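Local coordinates for protein aminoacyl-tRNA synthetase (Cryptosporidium parvum, PDB 5F9Z) that probably attaches proline to its cognate tRNA at the expense of ATP, as a class II prolyl-tRNA synthetase whose active site also accepts the inhibitor halofuginone, at residues M39-D44 and I50-S55; T211-E216 and S448-I453; K428-L433 and K455-L460. One frame throughout, in Å; residues are numbered along the deposited sequence.

Followed from the N terminus, the chain first closes a short loop on itself and only much later ties distant domains together. Contact 1 pairs strands 40-42 and 49-51 as a beta hairpin and adds M39 against the start of helix 53-71, and is complete before the other two begin. Contact 2 spans more than 230 residues, joining a loop of the class II catalytic core to helix 447-458 of the zinc-bearing C-terminal domain. Contact 3 lies within that domain and crosses contact 2, because 428-433 falls between the segments of contact 2 and 455-460 follows them; both use helix 447-458. Their centres are about 15 Å apart, each about 37 Å from that of contact 1.

Contact 1 of 3, residues M39-D44 and I50-S55; sequences MIEYYD and ILRPWS
A two-stranded antiparallel beta hairpin that runs straight into helix 53-71 brings E41 against I50 as its hydrogen-bonded pair. E41 N donates to I50 O at 3.2 Å, and I50 N returns a bond to E41 O at 2.9 Å. On the face that carries E41 and I50 their CB atoms meet, while the I50 CG1 branch crosses the Y43 side chain at about a right angle. The other face carries the neighbouring non-hydrogen-bonded pair, I40 and L51, which lie side by side with I40 CD1 3.6 Å from L51 CD2; both also touch F163, a residue of the ATP-analogue pocket. Past the strands, M39 O receives R52 N at 3.0 Å from above its carbonyl plane, and S55 OG lies 2.8 Å from the same oxygen. The M39 side chain sets CG 3.5 Å from S55 CB and at the edge of the W54 ring, in its plane, 3.9 Å from W54 CD1. With chi1 of 65°, S55 OG also reaches R52 O. R52 bends at chi3 (70°), bringing NH1 to 3.3 Å from E41 OE1, well out of the guanidinium plane. A water in that plane takes a bond from NH1 and donates to I40 O. Directed bonding thus resides in the backbone and the water, with S55 OG able to serve either M39 O or R52 O, whereas E41 and R52 probably attract each other mainly through charge.

Contact 2 of 3, residues T211-E216 and S448-I453; sequences TKSENE and SCEEEI. With ZN (zinc ion), chain F.
E450, reaching out from helix 447-458, meets a loop of the catalytic core, and its carboxylate makes the close part of this interdomain contact. S213 OG donates to E450 OE1 at 2.7 Å, and E450 OE1 accepts on its syn lone pair, the one on the side of the other carboxylate oxygen. The glutamate gets there by an almost fully extended chain: CG is anti to the backbone N (chi1 -172°), and the chain stays extended beyond it. Around the bonded oxygen the fit is close, with N215 CB 3.4 Å from E450 OE1; on the other oxygen, E216 CG comes equally near, 3.4 Å from E450 OE2. The N215 amide and the E450 carboxylate are turned 74° apart, and the amide oxygen is instead bonded by K454. E450 OE2 has its own hydrogen-bond partner in S476, so both oxygens of this buried acid are engaged.

The looser part is bridged by water or set by charge. One water accepts from N215 N and donates to E450 OE1 at 3.1 Å, linking the loop backbone to the glutamate. E216 OE2 and E450 OE2 stand 4.5 Å apart with their carboxylate planes inclined by 50°; salt bridges from K454 and K475 to E216 probably offset the like charges. One residue earlier on the helix, C449 SG binds the zinc ion at 2.3 Å, together with C444, C494 and C497. The helix turn that presents E450 is therefore tied to a four-cysteine zinc site, while serine and water grip one carboxylate oxygen and would probably favour the ionised acid, against the opposing effect of nearby E216.

Contact 3 of 3, residues K428-L433 and K455-L460; sequences KVMDTL and KETARL
M430 lays its thioether end over T457 and L460, near the C-terminal end of helix 447-458, overlapping L460 with its methyl group. M430 CE is 3.7 Å from L460 CD2 and equally close, 3.7 Å, to L460 CA, so the methyl meets both a leucine branch and the backbone at its root. The two side chains cross at about a right angle. Bends at chi2 and chi3, each -55°, curl the methionine chain and set sulfur and methyl against different residues: M430 SD faces T457, lying 4.1 Å from T457 O.

T457 CG2 lies 4.2 Å from M430 SD, while the T457 hydroxyl is bonded to I453 O of its own helix and to M474 N. M474 also touches V429 and L433, which links the short helix 429-434 to the same neighbourhood. Helix 429-434 is thereby packed, through one thioether, against T457 of helix 447-458 and against L460, in a contact of van der Waals character that imposes little directional constraint.

Contact 1 of 3, residues M39-D44 and I50-S55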
ATOM      1  N   MET A  39      14.758  -7.059  -3.231  1.00 28.67           N
ATOM      2  CA  MET A  39      13.317  -7.114  -3.025  1.00 29.39           C
ATOM      3  C   MET A  39      12.603  -7.850  -4.150  1.00 28.43           C
ATOM      4  O   MET A  39      11.692  -8.644  -3.891  1.00 26.71           O
ATOM      5  CB  MET A  39      12.742  -5.700  -2.912  1.00 30.80           C
ATOM      6  CG  MET A  39      12.595  -5.167  -1.502  1.00 33.60           C
ATOM      7  SD  MET A  39      11.529  -3.714  -1.494  1.00 35.79           S
ATOM      8  CE  MET A  39      11.184  -3.550   0.253  1.00 36.91           C
ATOM      9  N   ILE A  40      13.008  -7.603  -5.392  1.00 29.22           N
ATOM     10  CA  ILE A  40      12.253  -8.011  -6.570  1.00 30.71           C
ATOM     11  C   ILE A  40      13.202  -8.616  -7.595  1.00 31.77           C
ATOM     12  O   ILE A  40      14.320  -8.126  -7.789  1.00 34.60           O
ATOM     13  CB  ILE A  40      11.487  -6.811  -7.173  1.00 32.91           C
ATOM     14  CG1 ILE A  40      10.290  -6.450  -6.297  1.00 34.29           C
ATOM     15  CG2 ILE A  40      11.040  -7.093  -8.601  1.00 31.88           C
ATOM     16  CD1 ILE A  40       9.258  -7.545  -6.219  1.00 35.98           C
ATOM     17  N   GLU A  41      12.758  -9.692  -8.238  1.00 30.89           N
ATOM     18  CA  GLU A  41      13.395 -10.228  -9.431  1.00 33.28           C
ATOM     19  C   GLU A  41      12.398 -10.165 -10.578  1.00 35.64           C
ATOM     20  O   GLU A  41      11.241 -10.569 -10.419  1.00 35.23           O
ATOM     21  CB  GLU A  41      13.868 -11.669  -9.220  1.00 35.47           C
ATOM     22  CG  GLU A  41      15.120 -11.807  -8.370  1.00 37.25           C
ATOM     23  CD  GLU A  41      16.383 -11.403  -9.108  1.00 38.87           C
ATOM     24  OE1 GLU A  41      17.437 -11.278  -8.450  1.00 39.90           O
ATOM     25  OE2 GLU A  41      16.326 -11.216 -10.343  1.00 39.36           O
ATOM     26  N   TYR A  42      12.840  -9.650 -11.723  1.00 36.28           N
ATOM     27  CA  TYR A  42      11.976  -9.610 -12.893  1.00 36.73           C
ATOM     28  C   TYR A  42      11.798 -11.011 -13.465  1.00 38.73           C
ATOM     29  O   TYR A  42      12.732 -11.818 -13.483  1.00 40.19           O
ATOM     30  CB  TYR A  42      12.551  -8.669 -13.952  1.00 36.71           C
ATOM     31  CG  TYR A  42      12.451  -7.206 -13.583  1.00 35.37           C
ATOM     32  CD1 TYR A  42      11.253  -6.517 -13.720  1.00 33.98           C
ATOM     33  CD2 TYR A  42      13.553  -6.514 -13.100  1.00 35.49           C
ATOM     34  CE1 TYR A  42      11.155  -5.180 -13.384  1.00 33.39           C
ATOM     35  CE2 TYR A  42      13.464  -5.176 -12.762  1.00 35.32           C
ATOM     36  CZ  TYR A  42      12.263  -4.514 -12.906  1.00 35.12           C
ATOM     37  OH  TYR A  42      12.172  -3.183 -12.572  1.00 35.91           O
ATOM     38  N   TYR A  43      10.586 -11.296 -13.928  1.00 38.41           N
ATOM     39  CA  TYR A  43      10.214 -12.613 -14.418  1.00 37.51           C
ATOM     40  C   TYR A  43      10.070 -12.581 -15.934  1.00 38.08           C
ATOM     41  O   TYR A  43       9.765 -11.540 -16.523  1.00 38.59           O
ATOM     42  CB  TYR A  43       8.906 -13.076 -13.769  1.00 36.21           C
ATOM     43  CG  TYR A  43       8.682 -14.571 -13.787  1.00 35.70           C
ATOM     44  CD1 TYR A  43       9.567 -15.431 -13.151  1.00 35.50           C
ATOM     45  CD2 TYR A  43       7.571 -15.117 -14.413  1.00 36.60           C
ATOM     46  CE1 TYR A  43       9.361 -16.798 -13.157  1.00 36.77           C
ATOM     47  CE2 TYR A  43       7.356 -16.481 -14.423  1.00 39.13           C
ATOM     48  CZ  TYR A  43       8.254 -17.316 -13.793  1.00 38.82           C
ATOM     49  OH  TYR A  43       8.042 -18.676 -13.802  1.00 41.08           O
ATOM     50  N   ASP A  44      10.294 -13.735 -16.564  1.00 39.61           N
ATOM     51  CA  ASP A  44      10.198 -13.823 -18.017  1.00 41.49           C
ATOM     52  C   ASP A  44       8.762 -13.763 -18.523  1.00 42.93           C
ATOM     53  O   ASP A  44       8.551 -13.810 -19.740  1.00 45.18           O
ATOM     54  CB  ASP A  44      10.882 -15.102 -18.509  1.00 44.60           C
ATOM     55  CG  ASP A  44      10.307 -16.356 -17.879  1.00 45.61           C
ATOM     56  OD1 ASP A  44       9.424 -16.241 -17.003  1.00 44.20           O
ATOM     57  OD2 ASP A  44      10.757 -17.459 -18.249  1.00 47.76           O
ATOM     58  N   ILE A  50       9.036 -11.619  -8.945  1.00 25.65           N
ATOM     59  CA  ILE A  50       9.350 -12.489  -7.818  1.00 26.34           C
ATOM     60  C   ILE A  50       9.449 -11.649  -6.554  1.00 24.98           C
ATOM     61  O   ILE A  50      10.189 -10.659  -6.508  1.00 25.24           O
ATOM     62  CB  ILE A  50      10.653 -13.259  -8.073  1.00 28.49           C
ATOM     63  CG1 ILE A  50      10.498 -14.182  -9.281  1.00 31.09           C
ATOM     64  CG2 ILE A  50      11.060 -14.049  -6.835  1.00 26.67           C
ATOM     65  CD1 ILE A  50      11.731 -14.985  -9.576  1.00 33.98           C
ATOM     66  N   LEU A  51       8.705 -12.044  -5.522  1.00 23.68           N
ATOM     67  CA  LEU A  51       8.752 -11.372  -4.224  1.00 21.41           C
ATOM     68  C   LEU A  51       9.821 -12.055  -3.383  1.00 21.67           C
ATOM     69  O   LEU A  51       9.574 -13.067  -2.726  1.00 22.05           O
ATOM     70  CB  LEU A  51       7.389 -11.406  -3.544  1.00 19.91           C
ATOM     71  CG  LEU A  51       6.239 -10.694  -4.261  1.00 19.26           C
ATOM     72  CD1 LEU A  51       4.952 -10.823  -3.462  1.00 19.52           C
ATOM     73  CD2 LEU A  51       6.575  -9.234  -4.501  1.00 18.61           C
ATOM     74  N   ARG A  52      11.029 -11.497  -3.409  1.00 22.70           N
ATOM     75  CA  ARG A  52      12.116 -12.015  -2.598  1.00 23.92           C
ATOM     76  C   ARG A  52      11.835 -11.752  -1.118  1.00 25.58           C
ATOM     77  O   ARG A  52      11.007 -10.904  -0.778  1.00 25.79           O
ATOM     78  CB  ARG A  52      13.438 -11.382  -3.027  1.00 24.31           C
ATOM     79  CG  ARG A  52      13.816 -11.686  -4.468  1.00 24.76           C
ATOM     80  CD  ARG A  52      15.209 -11.182  -4.809  1.00 23.33           C
ATOM     81  NE  ARG A  52      16.253 -11.947  -4.135  1.00 24.34           N
ATOM     82  CZ  ARG A  52      17.555 -11.783  -4.350  1.00 22.47           C
ATOM     83  NH1 ARG A  52      17.975 -10.877  -5.223  1.00 21.91           N
ATOM     84  NH2 ARG A  52      18.437 -12.522  -3.692  1.00 22.43           N
ATOM     85  N   PRO A  53      12.501 -12.486  -0.217  1.00 23.86           N
ATOM     86  CA  PRO A  53      12.186 -12.355   1.218  1.00 25.28           C
ATOM     87  C   PRO A  53      12.235 -10.935   1.756  1.00 27.24           C
ATOM     88  O   PRO A  53      11.481 -10.615   2.685  1.00 29.81           O
ATOM     89  CB  PRO A  53      13.252 -13.239   1.880  1.00 26.61           C
ATOM     90  CG  PRO A  53      13.543 -14.280   0.864  1.00 25.76           C
ATOM     91  CD  PRO A  53      13.447 -13.589  -0.469  1.00 24.38           C
ATOM     92  N   TRP A  54      13.093 -10.069   1.211  1.00 25.84           N
ATOM     93  CA  TRP A  54      13.202  -8.717   1.747  1.00 24.85           C
ATOM     94  C   TRP A  54      11.928  -7.913   1.516  1.00 26.75           C
ATOM     95  O   TRP A  54      11.583  -7.054   2.336  1.00 28.88           O
ATOM     96  CB  TRP A  54      14.404  -7.999   1.136  1.00 24.62           C
ATOM     97  CG  TRP A  54      14.901  -6.865   1.975  1.00 22.72           C
ATOM     98  CD1 TRP A  54      14.689  -5.533   1.766  1.00 22.42           C
ATOM     99  CD2 TRP A  54      15.685  -6.964   3.170  1.00 22.41           C
ATOM    100  NE1 TRP A  54      15.300  -4.796   2.753  1.00 21.03           N
ATOM    101  CE2 TRP A  54      15.917  -5.652   3.628  1.00 21.78           C
ATOM    102  CE3 TRP A  54      16.215  -8.035   3.896  1.00 22.55           C
ATOM    103  CZ2 TRP A  54      16.656  -5.382   4.779  1.00 22.36           C
ATOM    104  CZ3 TRP A  54      16.950  -7.765   5.038  1.00 22.63           C
ATOM    105  CH2 TRP A  54      17.162  -6.450   5.467  1.00 21.83           C
ATOM    106  N   SER A  55      11.220  -8.172   0.417  1.00 25.79           N
ATOM    107  CA  SER A  55       9.934  -7.527   0.181  1.00 24.65           C
ATOM    108  C   SER A  55       8.772  -8.357   0.710  1.00 21.97           C
ATOM    109  O   SER A  55       7.785  -7.797   1.199  1.00 20.58           O
ATOM    110  CB  SER A  55       9.738  -7.258  -1.314  1.00 26.10           C
ATOM    111  OG  SER A  55       9.652  -8.469  -2.045  1.00 27.46           O
TER
HETATM  112  O   HOH W   1      16.737  -8.699  -6.460  1.00 26.31           O

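Contact 2 of 3, residues T211-E216 and S448-I453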
ATOM      1  N   THR A 211     -14.758   9.281  -0.679  1.00 32.69           N
ATOM      2  CA  THR A 211     -15.741   8.497  -1.410  1.00 32.21           C
ATOM      3  C   THR A 211     -15.534   8.685  -2.907  1.00 30.57           C
ATOM      4  O   THR A 211     -15.332   9.809  -3.378  1.00 30.16           O
ATOM      5  CB  THR A 211     -17.167   8.905  -1.026  1.00 36.24           C
ATOM      6  OG1 THR A 211     -17.336   8.786   0.392  1.00 37.33           O
ATOM      7  CG2 THR A 211     -18.188   8.021  -1.729  1.00 37.14           C
ATOM      8  N   LYS A 212     -15.576   7.583  -3.648  1.00 28.98           N
ATOM      9  CA  LYS A 212     -15.494   7.658  -5.098  1.00 28.43           C
ATOM     10  C   LYS A 212     -16.742   8.323  -5.666  1.00 31.61           C
ATOM     11  O   LYS A 212     -17.838   8.218  -5.110  1.00 32.75           O
ATOM     12  CB  LYS A 212     -15.334   6.264  -5.705  1.00 26.15           C
ATOM     13  CG  LYS A 212     -13.994   5.607  -5.430  1.00 25.38           C
ATOM     14  CD  LYS A 212     -12.864   6.356  -6.110  1.00 24.09           C
ATOM     15  CE  LYS A 212     -11.543   5.630  -5.930  1.00 22.51           C
ATOM     16  NZ  LYS A 212     -10.407   6.383  -6.521  1.00 23.59           N
ATOM     17  N   SER A 213     -16.564   9.018  -6.785  1.00 31.68           N
ATOM     18  CA  SER A 213     -17.700   9.582  -7.493  1.00 33.35           C
ATOM     19  C   SER A 213     -18.541   8.462  -8.107  1.00 35.90           C
ATOM     20  O   SER A 213     -18.146   7.293  -8.139  1.00 35.70           O
ATOM     21  CB  SER A 213     -17.230  10.553  -8.574  1.00 32.21           C
ATOM     22  OG  SER A 213     -16.400   9.901  -9.518  1.00 30.55           O
ATOM     23  N   GLU A 214     -19.724   8.835  -8.598  1.00 38.41           N
ATOM     24  CA  GLU A 214     -20.598   7.850  -9.226  1.00 40.70           C
ATOM     25  C   GLU A 214     -19.961   7.271 -10.483  1.00 41.24           C
ATOM     26  O   GLU A 214     -20.137   6.087 -10.789  1.00 40.72           O
ATOM     27  CB  GLU A 214     -21.953   8.480  -9.548  1.00 43.01           C
ATOM     28  CG  GLU A 214     -22.714   8.980  -8.331  1.00 45.87           C
ATOM     29  CD  GLU A 214     -23.150   7.855  -7.410  1.00 49.03           C
ATOM     30  OE1 GLU A 214     -23.278   6.706  -7.883  1.00 49.49           O
ATOM     31  OE2 GLU A 214     -23.364   8.121  -6.208  1.00 50.32           O
ATOM     32  N   ASN A 215     -19.209   8.090 -11.219  1.00 41.91           N
ATOM     33  CA  ASN A 215     -18.536   7.623 -12.422  1.00 42.62           C
ATOM     34  C   ASN A 215     -17.303   6.784 -12.114  1.00 39.30           C
ATOM     35  O   ASN A 215     -16.866   6.010 -12.973  1.00 39.87           O
ATOM     36  CB  ASN A 215     -18.153   8.819 -13.300  1.00 47.40           C
ATOM     37  CG  ASN A 215     -17.494   8.405 -14.601  1.00 50.96           C
ATOM     38  OD1 ASN A 215     -16.365   8.799 -14.892  1.00 53.30           O
ATOM     39  ND2 ASN A 215     -18.194   7.597 -15.389  1.00 51.52           N
ATOM     40  N   GLU A 216     -16.745   6.903 -10.909  1.00 37.34           N
ATOM     41  CA  GLU A 216     -15.530   6.191 -10.539  1.00 36.58           C
ATOM     42  C   GLU A 216     -15.757   5.048  -9.559  1.00 33.91           C
ATOM     43  O   GLU A 216     -14.819   4.285  -9.304  1.00 33.39           O
ATOM     44  CB  GLU A 216     -14.506   7.167  -9.941  1.00 37.72           C
ATOM     45  CG  GLU A 216     -13.692   7.913 -10.981  1.00 39.98           C
ATOM     46  CD  GLU A 216     -12.748   6.999 -11.734  1.00 40.78           C
ATOM     47  OE1 GLU A 216     -11.953   6.296 -11.079  1.00 39.53           O
ATOM     48  OE2 GLU A 216     -12.811   6.974 -12.981  1.00 43.38           O
ATOM     49  N   SER A 448     -22.103  13.462 -15.722  1.00 51.26           N
ATOM     50  CA  SER A 448     -21.908  14.188 -16.972  1.00 53.21           C
ATOM     51  C   SER A 448     -20.768  15.193 -16.856  1.00 51.75           C
ATOM     52  O   SER A 448     -20.031  15.421 -17.823  1.00 53.75           O
ATOM     53  CB  SER A 448     -23.204  14.888 -17.375  1.00 54.68           C
ATOM     54  OG  SER A 448     -23.696  15.695 -16.319  1.00 55.13           O
ATOM     55  N   CYS A 449     -20.604  15.801 -15.680  1.00 47.61           N
ATOM     56  CA  CYS A 449     -19.532  16.774 -15.502  1.00 45.72           C
ATOM     57  C   CYS A 449     -18.168  16.097 -15.539  1.00 45.51           C
ATOM     58  O   CYS A 449     -17.246  16.574 -16.212  1.00 46.91           O
ATOM     59  CB  CYS A 449     -19.723  17.538 -14.192  1.00 44.58           C
ATOM     60  SG  CYS A 449     -18.635  18.970 -14.007  1.00 43.46           S
ATOM     61  N   GLU A 450     -18.020  14.974 -14.829  1.00 43.43           N
ATOM     62  CA  GLU A 450     -16.743  14.267 -14.832  1.00 41.57           C
ATOM     63  C   GLU A 450     -16.419  13.697 -16.206  1.00 43.82           C
ATOM     64  O   GLU A 450     -15.246  13.652 -16.593  1.00 42.81           O
ATOM     65  CB  GLU A 450     -16.748  13.149 -13.789  1.00 39.09           C
ATOM     66  CG  GLU A 450     -15.389  12.500 -13.591  1.00 36.16           C
ATOM     67  CD  GLU A 450     -15.352  11.565 -12.401  1.00 35.16           C
ATOM     68  OE1 GLU A 450     -16.422  11.312 -11.809  1.00 36.54           O
ATOM     69  OE2 GLU A 450     -14.251  11.087 -12.057  1.00 34.16           O
ATOM     70  N   GLU A 451     -17.434  13.255 -16.951  1.00 48.03           N
ATOM     71  CA  GLU A 451     -17.195  12.761 -18.303  1.00 51.56           C
ATOM     72  C   GLU A 451     -16.580  13.845 -19.179  1.00 54.37           C
ATOM     73  O   GLU A 451     -15.677  13.571 -19.977  1.00 54.41           O
ATOM     74  CB  GLU A 451     -18.499  12.249 -18.914  1.00 52.19           C
ATOM     75  N   GLU A 452     -17.050  15.085 -19.036  1.00 57.78           N
ATOM     76  CA  GLU A 452     -16.476  16.190 -19.794  1.00 59.12           C
ATOM     77  C   GLU A 452     -15.164  16.674 -19.192  1.00 55.66           C
ATOM     78  O   GLU A 452     -14.286  17.139 -19.928  1.00 56.38           O
ATOM     79  CB  GLU A 452     -17.474  17.348 -19.879  1.00 62.34           C
ATOM     80  CG  GLU A 452     -18.794  16.992 -20.553  1.00 66.07           C
ATOM     81  CD  GLU A 452     -18.662  16.786 -22.053  1.00 69.98           C
ATOM     82  OE1 GLU A 452     -17.572  17.049 -22.606  1.00 71.09           O
ATOM     83  OE2 GLU A 452     -19.654  16.361 -22.681  1.00 72.45           O
ATOM     84  N   ILE A 453     -15.014  16.579 -17.868  1.00 51.37           N
ATOM     85  CA  ILE A 453     -13.744  16.930 -17.235  1.00 48.77           C
ATOM     86  C   ILE A 453     -12.632  16.028 -17.754  1.00 48.53           C
ATOM     87  O   ILE A 453     -11.551  16.497 -18.131  1.00 48.51           O
ATOM     88  CB  ILE A 453     -13.866  16.852 -15.702  1.00 46.38           C
ATOM     89  CG1 ILE A 453     -14.691  18.027 -15.170  1.00 46.60           C
ATOM     90  CG2 ILE A 453     -12.492  16.830 -15.054  1.00 43.60           C
ATOM     91  CD1 ILE A 453     -15.082  17.885 -13.717  1.00 45.25           C
TER
HETATM   92 ZN    ZN F 703     -19.889  20.234 -12.499  1.00 45.73          ZN
HETATM   93  O   HOH W   2     -19.401  11.297 -11.016  1.00 35.94           O

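Contact 3 of 3, residues K428-L433 and K455-L460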
ATOM      1  N   LYS A 428      -7.143  27.401 -14.421  1.00 56.95           N
ATOM      2  CA  LYS A 428      -5.891  27.164 -13.716  1.00 55.14           C
ATOM      3  C   LYS A 428      -5.650  25.686 -13.436  1.00 52.99           C
ATOM      4  O   LYS A 428      -4.717  25.347 -12.701  1.00 53.98           O
ATOM      5  CB  LYS A 428      -5.863  27.955 -12.408  1.00 55.08           C
ATOM      6  N   VAL A 429      -6.462  24.798 -14.010  1.00 50.20           N
ATOM      7  CA  VAL A 429      -6.350  23.374 -13.710  1.00 47.67           C
ATOM      8  C   VAL A 429      -5.182  22.748 -14.462  1.00 47.63           C
ATOM      9  O   VAL A 429      -4.363  22.032 -13.877  1.00 47.92           O
ATOM     10  CB  VAL A 429      -7.675  22.657 -14.028  1.00 48.19           C
ATOM     11  CG1 VAL A 429      -7.470  21.153 -14.058  1.00 46.18           C
ATOM     12  CG2 VAL A 429      -8.737  23.031 -13.007  1.00 49.31           C
ATOM     13  N   MET A 430      -5.090  23.008 -15.770  1.00 48.43           N
ATOM     14  CA  MET A 430      -4.086  22.333 -16.590  1.00 48.70           C
ATOM     15  C   MET A 430      -2.671  22.662 -16.132  1.00 47.70           C
ATOM     16  O   MET A 430      -1.812  21.775 -16.067  1.00 45.41           O
ATOM     17  CB  MET A 430      -4.272  22.701 -18.062  1.00 51.34           C
ATOM     18  CG  MET A 430      -5.459  22.021 -18.726  1.00 53.27           C
ATOM     19  SD  MET A 430      -5.405  20.225 -18.557  1.00 54.28           S
ATOM     20  CE  MET A 430      -3.787  19.864 -19.236  1.00 55.67           C
ATOM     21  N   ASP A 431      -2.407  23.930 -15.809  1.00 49.25           N
ATOM     22  CA  ASP A 431      -1.079  24.298 -15.331  1.00 50.81           C
ATOM     23  C   ASP A 431      -0.765  23.642 -13.992  1.00 48.50           C
ATOM     24  O   ASP A 431       0.400  23.331 -13.714  1.00 48.56           O
ATOM     25  CB  ASP A 431      -0.956  25.818 -15.223  1.00 54.72           C
ATOM     26  CG  ASP A 431      -1.116  26.511 -16.562  1.00 59.41           C
ATOM     27  OD1 ASP A 431      -1.002  25.828 -17.604  1.00 60.86           O
ATOM     28  OD2 ASP A 431      -1.352  27.737 -16.575  1.00 61.83           O
ATOM     29  N   THR A 432      -1.782  23.423 -13.157  1.00 47.00           N
ATOM     30  CA  THR A 432      -1.561  22.725 -11.894  1.00 46.55           C
ATOM     31  C   THR A 432      -1.235  21.255 -12.130  1.00 46.46           C
ATOM     32  O   THR A 432      -0.359  20.693 -11.463  1.00 45.77           O
ATOM     33  CB  THR A 432      -2.789  22.866 -10.994  1.00 47.33           C
ATOM     34  OG1 THR A 432      -3.070  24.256 -10.783  1.00 49.69           O
ATOM     35  CG2 THR A 432      -2.546  22.197  -9.652  1.00 46.26           C
ATOM     36  N   LEU A 433      -1.928  20.618 -13.078  1.00 47.29           N
ATOM     37  CA  LEU A 433      -1.619  19.231 -13.416  1.00 47.07           C
ATOM     38  C   LEU A 433      -0.211  19.104 -13.983  1.00 47.64           C
ATOM     39  O   LEU A 433       0.497  18.133 -13.694  1.00 47.77           O
ATOM     40  CB  LEU A 433      -2.645  18.690 -14.412  1.00 46.98           C
ATOM     41  CG  LEU A 433      -4.051  18.390 -13.892  1.00 45.72           C
ATOM     42  CD1 LEU A 433      -4.976  18.056 -15.052  1.00 46.41           C
ATOM     43  CD2 LEU A 433      -4.019  17.250 -12.887  1.00 43.22           C
ATOM     44  N   LYS A 455     -12.715  14.463 -20.561  1.00 50.42           N
ATOM     45  CA  LYS A 455     -12.572  14.714 -21.991  1.00 52.25           C
ATOM     46  C   LYS A 455     -11.794  15.999 -22.251  1.00 53.47           C
ATOM     47  O   LYS A 455     -10.901  16.033 -23.106  1.00 54.36           O
ATOM     48  CB  LYS A 455     -13.949  14.773 -22.652  1.00 52.50           C
ATOM     49  N   GLU A 456     -12.121  17.069 -21.523  1.00 53.69           N
ATOM     50  CA  GLU A 456     -11.459  18.350 -21.755  1.00 54.93           C
ATOM     51  C   GLU A 456     -10.009  18.320 -21.288  1.00 56.16           C
ATOM     52  O   GLU A 456      -9.134  18.912 -21.931  1.00 57.24           O
ATOM     53  CB  GLU A 456     -12.227  19.472 -21.056  1.00 54.36           C
ATOM     54  N   THR A 457      -9.732  17.642 -20.171  1.00 56.12           N
ATOM     55  CA  THR A 457      -8.361  17.576 -19.678  1.00 58.08           C
ATOM     56  C   THR A 457      -7.503  16.643 -20.522  1.00 64.06           C
ATOM     57  O   THR A 457      -6.292  16.864 -20.646  1.00 65.10           O
ATOM     58  CB  THR A 457      -8.340  17.137 -18.214  1.00 55.49           C
ATOM     59  OG1 THR A 457      -9.094  15.928 -18.060  1.00 56.20           O
ATOM     60  CG2 THR A 457      -8.931  18.221 -17.323  1.00 53.54           C
ATOM     61  N   ALA A 458      -8.100  15.599 -21.103  1.00 67.25           N
ATOM     62  CA  ALA A 458      -7.354  14.751 -22.028  1.00 67.80           C
ATOM     63  C   ALA A 458      -6.951  15.521 -23.277  1.00 69.00           C
ATOM     64  O   ALA A 458      -5.899  15.248 -23.865  1.00 70.16           O
ATOM     65  CB  ALA A 458      -8.179  13.521 -22.405  1.00 68.27           C
ATOM     66  N   ARG A 459      -7.773  16.488 -23.691  1.00 66.56           N
ATOM     67  CA  ARG A 459      -7.417  17.368 -24.797  1.00 67.35           C
ATOM     68  C   ARG A 459      -6.226  18.255 -24.467  1.00 66.50           C
ATOM     69  O   ARG A 459      -5.615  18.814 -25.384  1.00 69.91           O
ATOM     70  CB  ARG A 459      -8.618  18.241 -25.169  1.00 68.30           C
ATOM     71  CG  ARG A 459      -9.003  18.208 -26.635  1.00 71.06           C
ATOM     72  CD  ARG A 459     -10.220  19.085 -26.884  1.00 72.53           C
ATOM     73  NE  ARG A 459      -9.911  20.507 -26.757  1.00 73.76           N
ATOM     74  CZ  ARG A 459     -10.827  21.467 -26.689  1.00 74.71           C
ATOM     75  NH1 ARG A 459     -12.117  21.160 -26.726  1.00 75.12           N
ATOM     76  NH2 ARG A 459     -10.454  22.735 -26.580  1.00 74.73           N
ATOM     77  N   LEU A 460      -5.888  18.391 -23.185  1.00 61.81           N
ATOM     78  CA  LEU A 460      -4.852  19.306 -22.712  1.00 59.12           C
ATOM     79  C   LEU A 460      -5.176  20.740 -23.119  1.00 60.69           C
ATOM     80  O   LEU A 460      -6.278  21.230 -22.869  1.00 60.93           O
ATOM     81  CB  LEU A 460      -3.469  18.904 -23.239  1.00 58.11           C
ATOM     82  CG  LEU A 460      -3.005  17.466 -22.995  1.00 56.03           C
ATOM     83  CD1 LEU A 460      -1.556  17.298 -23.428  1.00 56.40           C
ATOM     84  CD2 LEU A 460      -3.183  17.063 -21.540  1.00 53.25           C
TER